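Long-range contact in carbohydrate kinase, pfkB family (Enterococcus faecalis, PDB 3KTN), which probably phosphorylates 2-keto-3-deoxygluconate as a sugar kinase of the pfkB (ribokinase) family, and binds a magnesium ion: residues E188-G199 and F229-G240. Sequence-based numbering, arbitrary orientation.
Sequences ERILPYCDIVFG and FMSQYNLEWFAG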
loop_
_atom_site.group_PDB
_atom_site.type_symbol
_atom_site.label_atom_id
_atom_site.label_comp_id
_atom_site.label_asym_id
_atom_site.label_seq_id
_atom_site.Cartn_x
_atom_site.Cartn_y
_atom_site.Cartn_z
ATOM N N GLU A 188 12.047 37.644 -25.602
ATOM C CA GLU A 188 12.056 39.055 -25.974
ATOM C C GLU A 188 10.781 39.407 -26.729
ATOM O O GLU A 188 10.304 40.535 -26.663
ATOM C CB GLU A 188 13.297 39.376 -26.816
ATOM C CG GLU A 188 14.590 39.092 -26.064
ATOM C CD GLU A 188 15.842 39.487 -26.824
ATOM O OE1 GLU A 188 15.901 39.256 -28.053
ATOM O OE2 GLU A 188 16.780 40.011 -26.182
ATOM N N ARG A 189 10.209 38.423 -27.416
ATOM C CA ARG A 189 8.984 38.643 -28.172
ATOM C C ARG A 189 7.740 38.764 -27.297
ATOM O O ARG A 189 6.833 39.538 -27.609
ATOM C CB ARG A 189 8.784 37.516 -29.187
ATOM C CG ARG A 189 9.889 37.426 -30.223
ATOM C CD ARG A 189 9.714 36.216 -31.121
ATOM N NE ARG A 189 8.468 36.267 -31.880
ATOM C CZ ARG A 189 8.095 35.330 -32.746
ATOM N NH1 ARG A 189 8.875 34.274 -32.959
ATOM N NH2 ARG A 189 6.948 35.445 -33.402
ATOM N N ILE A 190 7.690 38.015 -26.195
ATOM C CA ILE A 190 6.512 38.068 -25.327
ATOM C C ILE A 190 6.614 39.096 -24.207
ATOM O O ILE A 190 5.605 39.668 -23.795
ATOM C CB ILE A 190 6.205 36.682 -24.689
ATOM C CG1 ILE A 190 4.793 36.685 -24.095
ATOM C CG2 ILE A 190 7.221 36.373 -23.592
ATOM C CD1 ILE A 190 4.330 35.329 -23.566
ATOM N N LEU A 191 7.825 39.335 -23.720
ATOM C CA LEU A 191 8.030 40.289 -22.635
ATOM C C LEU A 191 7.362 41.653 -22.813
ATOM O O LEU A 191 6.889 42.243 -21.840
ATOM C CB LEU A 191 9.530 40.459 -22.377
ATOM C CG LEU A 191 10.126 39.278 -21.596
ATOM C CD1 LEU A 191 11.648 39.317 -21.617
ATOM C CD2 LEU A 191 9.600 39.333 -20.170
ATOM N N PRO A 192 7.314 42.179 -24.049
ATOM C CA PRO A 192 6.677 43.485 -24.256
ATOM C C PRO A 192 5.192 43.512 -23.880
ATOM O O PRO A 192 4.607 44.580 -23.701
ATOM C CB PRO A 192 6.896 43.741 -25.746
ATOM C CG PRO A 192 8.209 43.066 -26.009
ATOM C CD PRO A 192 8.046 41.760 -25.257
ATOM N N TYR A 193 4.587 42.334 -23.751
ATOM C CA TYR A 193 3.166 42.233 -23.420
ATOM C C TYR A 193 2.856 41.870 -21.969
ATOM O O TYR A 193 1.692 41.866 -21.567
ATOM C CB TYR A 193 2.508 41.199 -24.331
ATOM C CG TYR A 193 2.597 41.550 -25.794
ATOM C CD1 TYR A 193 1.763 42.521 -26.349
ATOM C CD2 TYR A 193 3.531 40.928 -26.621
ATOM C CE1 TYR A 193 1.856 42.864 -27.694
ATOM C CE2 TYR A 193 3.634 41.266 -27.967
ATOM C CZ TYR A 193 2.793 42.234 -28.495
ATOM O OH TYR A 193 2.886 42.572 -29.824
ATOM N N CYS A 194 3.889 41.578 -21.185
ATOM C CA CYS A 194 3.705 41.179 -19.791
ATOM C C CYS A 194 3.626 42.319 -18.788
ATOM O O CYS A 194 4.238 43.369 -18.970
ATOM C CB CYS A 194 4.832 40.233 -19.374
ATOM S SG CYS A 194 5.047 38.838 -20.484
ATOM N N ASP A 195 2.869 42.088 -17.719
ATOM C CA ASP A 195 2.701 43.056 -16.644
ATOM C C ASP A 195 3.404 42.542 -15.387
ATOM O O ASP A 195 4.065 43.301 -14.676
ATOM C CB ASP A 195 1.214 43.268 -16.348
ATOM C CG ASP A 195 0.461 43.862 -17.527
ATOM O OD1 ASP A 195 0.808 44.990 -17.945
ATOM O OD2 ASP A 195 -0.474 43.206 -18.036
ATOM N N ILE A 196 3.253 41.248 -15.118
ATOM C CA ILE A 196 3.868 40.624 -13.946
ATOM C C ILE A 196 4.769 39.491 -14.410
ATOM O O ILE A 196 4.326 38.582 -15.111
ATOM C CB ILE A 196 2.795 40.067 -12.988
ATOM C CG1 ILE A 196 1.841 41.190 -12.583
ATOM C CG2 ILE A 196 3.454 39.460 -11.752
ATOM C CD1 ILE A 196 0.699 40.743 -11.699
ATOM N N VAL A 197 6.036 39.545 -14.020
ATOM C CA VAL A 197 6.991 38.529 -14.439
ATOM C C VAL A 197 7.700 37.840 -13.277
ATOM O O VAL A 197 8.131 38.490 -12.322
ATOM C CB VAL A 197 8.052 39.149 -15.374
ATOM C CG1 VAL A 197 9.043 38.092 -15.817
ATOM C CG2 VAL A 197 7.368 39.787 -16.584
ATOM N N PHE A 198 7.817 36.518 -13.373
ATOM C CA PHE A 198 8.485 35.715 -12.356
ATOM C C PHE A 198 9.802 35.197 -12.912
ATOM O O PHE A 198 9.838 34.567 -13.968
ATOM C CB PHE A 198 7.588 34.547 -11.936
ATOM C CG PHE A 198 6.331 34.979 -11.240
ATOM C CD1 PHE A 198 6.369 35.447 -9.936
ATOM C CD2 PHE A 198 5.116 34.975 -11.910
ATOM C CE1 PHE A 198 5.212 35.911 -9.306
ATOM C CE2 PHE A 198 3.954 35.436 -11.291
ATOM C CZ PHE A 198 4.003 35.907 -9.986
ATOM N N GLY A 199 10.888 35.481 -12.204
ATOM C CA GLY A 199 12.194 35.042 -12.654
ATOM C C GLY A 199 13.280 35.487 -11.697
ATOM O O GLY A 199 12.998 36.129 -10.685
ATOM N N PHE A 229 15.736 46.373 -16.667
ATOM C CA PHE A 229 15.051 45.347 -17.452
ATOM C C PHE A 229 13.550 45.620 -17.439
ATOM O O PHE A 229 12.878 45.502 -18.462
ATOM C CB PHE A 229 15.343 43.962 -16.850
ATOM C CG PHE A 229 14.331 42.903 -17.212
ATOM C CD1 PHE A 229 14.279 42.370 -18.495
ATOM C CD2 PHE A 229 13.425 42.441 -16.258
ATOM C CE1 PHE A 229 13.342 41.390 -18.827
ATOM C CE2 PHE A 229 12.483 41.463 -16.576
ATOM C CZ PHE A 229 12.441 40.936 -17.864
HETATM N N MSE A 230 13.035 46.003 -16.277
HETATM C CA MSE A 230 11.615 46.282 -16.119
HETATM C C MSE A 230 11.097 47.484 -16.901
HETATM O O MSE A 230 10.031 47.414 -17.515
HETATM C CB MSE A 230 11.280 46.479 -14.646
HETATM C CG MSE A 230 11.372 45.220 -13.807
HETATM SE SE MSE A 230 10.785 45.584 -12.011
HETATM C CE MSE A 230 8.873 45.606 -12.308
ATOM N N SER A 231 11.831 48.595 -16.858
ATOM C CA SER A 231 11.401 49.794 -17.566
ATOM C C SER A 231 11.467 49.571 -19.069
ATOM O O SER A 231 10.669 50.125 -19.820
ATOM C CB SER A 231 12.256 51.000 -17.159
ATOM O OG SER A 231 13.635 50.735 -17.332
ATOM N N GLN A 232 12.410 48.743 -19.507
ATOM C CA GLN A 232 12.544 48.445 -20.926
ATOM C C GLN A 232 11.280 47.803 -21.499
ATOM O O GLN A 232 10.921 48.042 -22.653
ATOM C CB GLN A 232 13.710 47.500 -21.163
ATOM C CG GLN A 232 13.881 47.142 -22.617
ATOM C CD GLN A 232 14.912 46.069 -22.816
ATOM O OE1 GLN A 232 15.901 46.015 -22.094
ATOM N NE2 GLN A 232 14.698 45.212 -23.807
ATOM N N TYR A 233 10.611 46.976 -20.702
ATOM C CA TYR A 233 9.392 46.319 -21.155
ATOM C C TYR A 233 8.202 46.904 -20.420
ATOM O O TYR A 233 7.067 46.461 -20.589
ATOM C CB TYR A 233 9.488 44.815 -20.907
ATOM C CG TYR A 233 10.578 44.140 -21.708
ATOM C CD1 TYR A 233 10.406 43.869 -23.065
ATOM C CD2 TYR A 233 11.786 43.782 -21.112
ATOM C CE1 TYR A 233 11.410 43.252 -23.808
ATOM C CE2 TYR A 233 12.798 43.166 -21.849
ATOM C CZ TYR A 233 12.602 42.905 -23.195
ATOM O OH TYR A 233 13.595 42.288 -23.922
ATOM N N ASN A 234 8.482 47.917 -19.605
ATOM C CA ASN A 234 7.471 48.603 -18.813
ATOM C C ASN A 234 6.670 47.639 -17.939
ATOM O O ASN A 234 5.457 47.780 -17.773
ATOM C CB ASN A 234 6.534 49.403 -19.727
ATOM C CG ASN A 234 5.639 50.354 -18.952
ATOM O OD1 ASN A 234 6.068 50.973 -17.977
ATOM N ND2 ASN A 234 4.391 50.483 -19.388
ATOM N N LEU A 235 7.372 46.664 -17.368
ATOM C CA LEU A 235 6.751 45.673 -16.497
ATOM C C LEU A 235 6.261 46.345 -15.227
ATOM O O LEU A 235 6.829 47.345 -14.784
ATOM C CB LEU A 235 7.759 44.583 -16.134
ATOM C CG LEU A 235 8.391 43.856 -17.320
ATOM C CD1 LEU A 235 9.427 42.866 -16.818
ATOM C CD2 LEU A 235 7.308 43.154 -18.132
ATOM N N GLU A 236 5.204 45.791 -14.641
ATOM C CA GLU A 236 4.631 46.326 -13.414
ATOM C C GLU A 236 5.250 45.676 -12.171
ATOM O O GLU A 236 5.597 46.367 -11.207
ATOM C CB GLU A 236 3.116 46.111 -13.423
ATOM C CG GLU A 236 2.395 46.657 -12.217
ATOM C CD GLU A 236 0.903 46.470 -12.324
ATOM O OE1 GLU A 236 0.453 45.913 -13.347
ATOM O OE2 GLU A 236 0.176 46.880 -11.394
ATOM N N TRP A 237 5.397 44.350 -12.204
ATOM C CA TRP A 237 5.969 43.593 -11.083
ATOM C C TRP A 237 6.948 42.525 -11.553
ATOM O O TRP A 237 6.708 41.846 -12.547
ATOM C CB TRP A 237 4.861 42.892 -10.282
ATOM C CG TRP A 237 4.220 43.692 -9.181
ATOM C CD1 TRP A 237 4.232 45.046 -9.034
ATOM C CD2 TRP A 237 3.407 43.180 -8.114
ATOM N NE1 TRP A 237 3.473 45.413 -7.947
ATOM C CE2 TRP A 237 2.952 44.285 -7.365
ATOM C CE3 TRP A 237 3.011 41.891 -7.721
ATOM C CZ2 TRP A 237 2.126 44.149 -6.241
ATOM C CZ3 TRP A 237 2.187 41.752 -6.602
ATOM C CH2 TRP A 237 1.753 42.877 -5.879
ATOM N N PHE A 238 8.059 42.389 -10.836
ATOM C CA PHE A 238 9.060 41.371 -11.131
ATOM C C PHE A 238 9.313 40.696 -9.789
ATOM O O PHE A 238 9.650 41.367 -8.814
ATOM C CB PHE A 238 10.363 41.988 -11.638
ATOM C CG PHE A 238 11.430 40.969 -11.952
ATOM C CD1 PHE A 238 11.334 40.166 -13.084
ATOM C CD2 PHE A 238 12.523 40.798 -11.106
ATOM C CE1 PHE A 238 12.316 39.206 -13.372
ATOM C CE2 PHE A 238 13.504 39.846 -11.384
ATOM C CZ PHE A 238 13.399 39.048 -12.520
ATOM N N ALA A 239 9.145 39.379 -9.724
ATOM C CA ALA A 239 9.347 38.682 -8.458
ATOM C C ALA A 239 10.027 37.328 -8.599
ATOM O O ALA A 239 9.995 36.701 -9.657
ATOM C CB ALA A 239 8.015 38.530 -7.733
ATOM N N GLY A 240 10.652 36.895 -7.511
ATOM C CA GLY A 240 11.352 35.628 -7.498
ATOM C C GLY A 240 11.852 35.338 -6.100
ATOM O O GLY A 240 11.527 36.056 -5.153
#
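Leu191, in the 3-10 turn after helix 177-190, packs on Tyr233 near the end of helix 218-233. Its CB sits over one face of the tyrosine ring, 3.7 Å from the ring centroid, in a CH-pi contact. CG lies beside the backbone N (chi1 -77°), which carries the two methyls onward to Phe229. CD1 meets the edge of that ring in its plane, 3.9 Å from Phe229 CE1, and also touches Tyr233 CE2. CD2 reaches Phe229 CZ. Pro192 lies alongside Tyr233, with its CG 3.8 Å from Tyr233 CD1. Beyond Asn234, the C-prime residue of a Schellman motif that ends helix 218-233, Leu235 turns inward. Both its methyls, CD1 and CD2, touch Val197 CG2.

Asp195 O is held by two donors in its carbonyl plane. Glu236 N lies 2.7 Å from Asp195 O and comes in on a lone pair, with a bent N-H...O angle of 143°; Trp237 N binds more straightly. The ladder then runs Val197 N to Trp237 O (2.8 Å), Ala239 N to Val197 O (2.9 Å) and Gly199 N to Ala239 O (3.0 Å). Phe238 lies on the same sheet face as Val197, and its CZ comes 3.5 Å from Gly199 O. Phe198 and Ala239 lie on the other face, where helix 278-291 packs. Strands 196-198 and 237-245 are parallel neighbours, linked through helices 201-206 and 218-233: a beta-alpha-beta crossover in the central, mostly parallel sheet of the ribokinase-like alpha/beta fold.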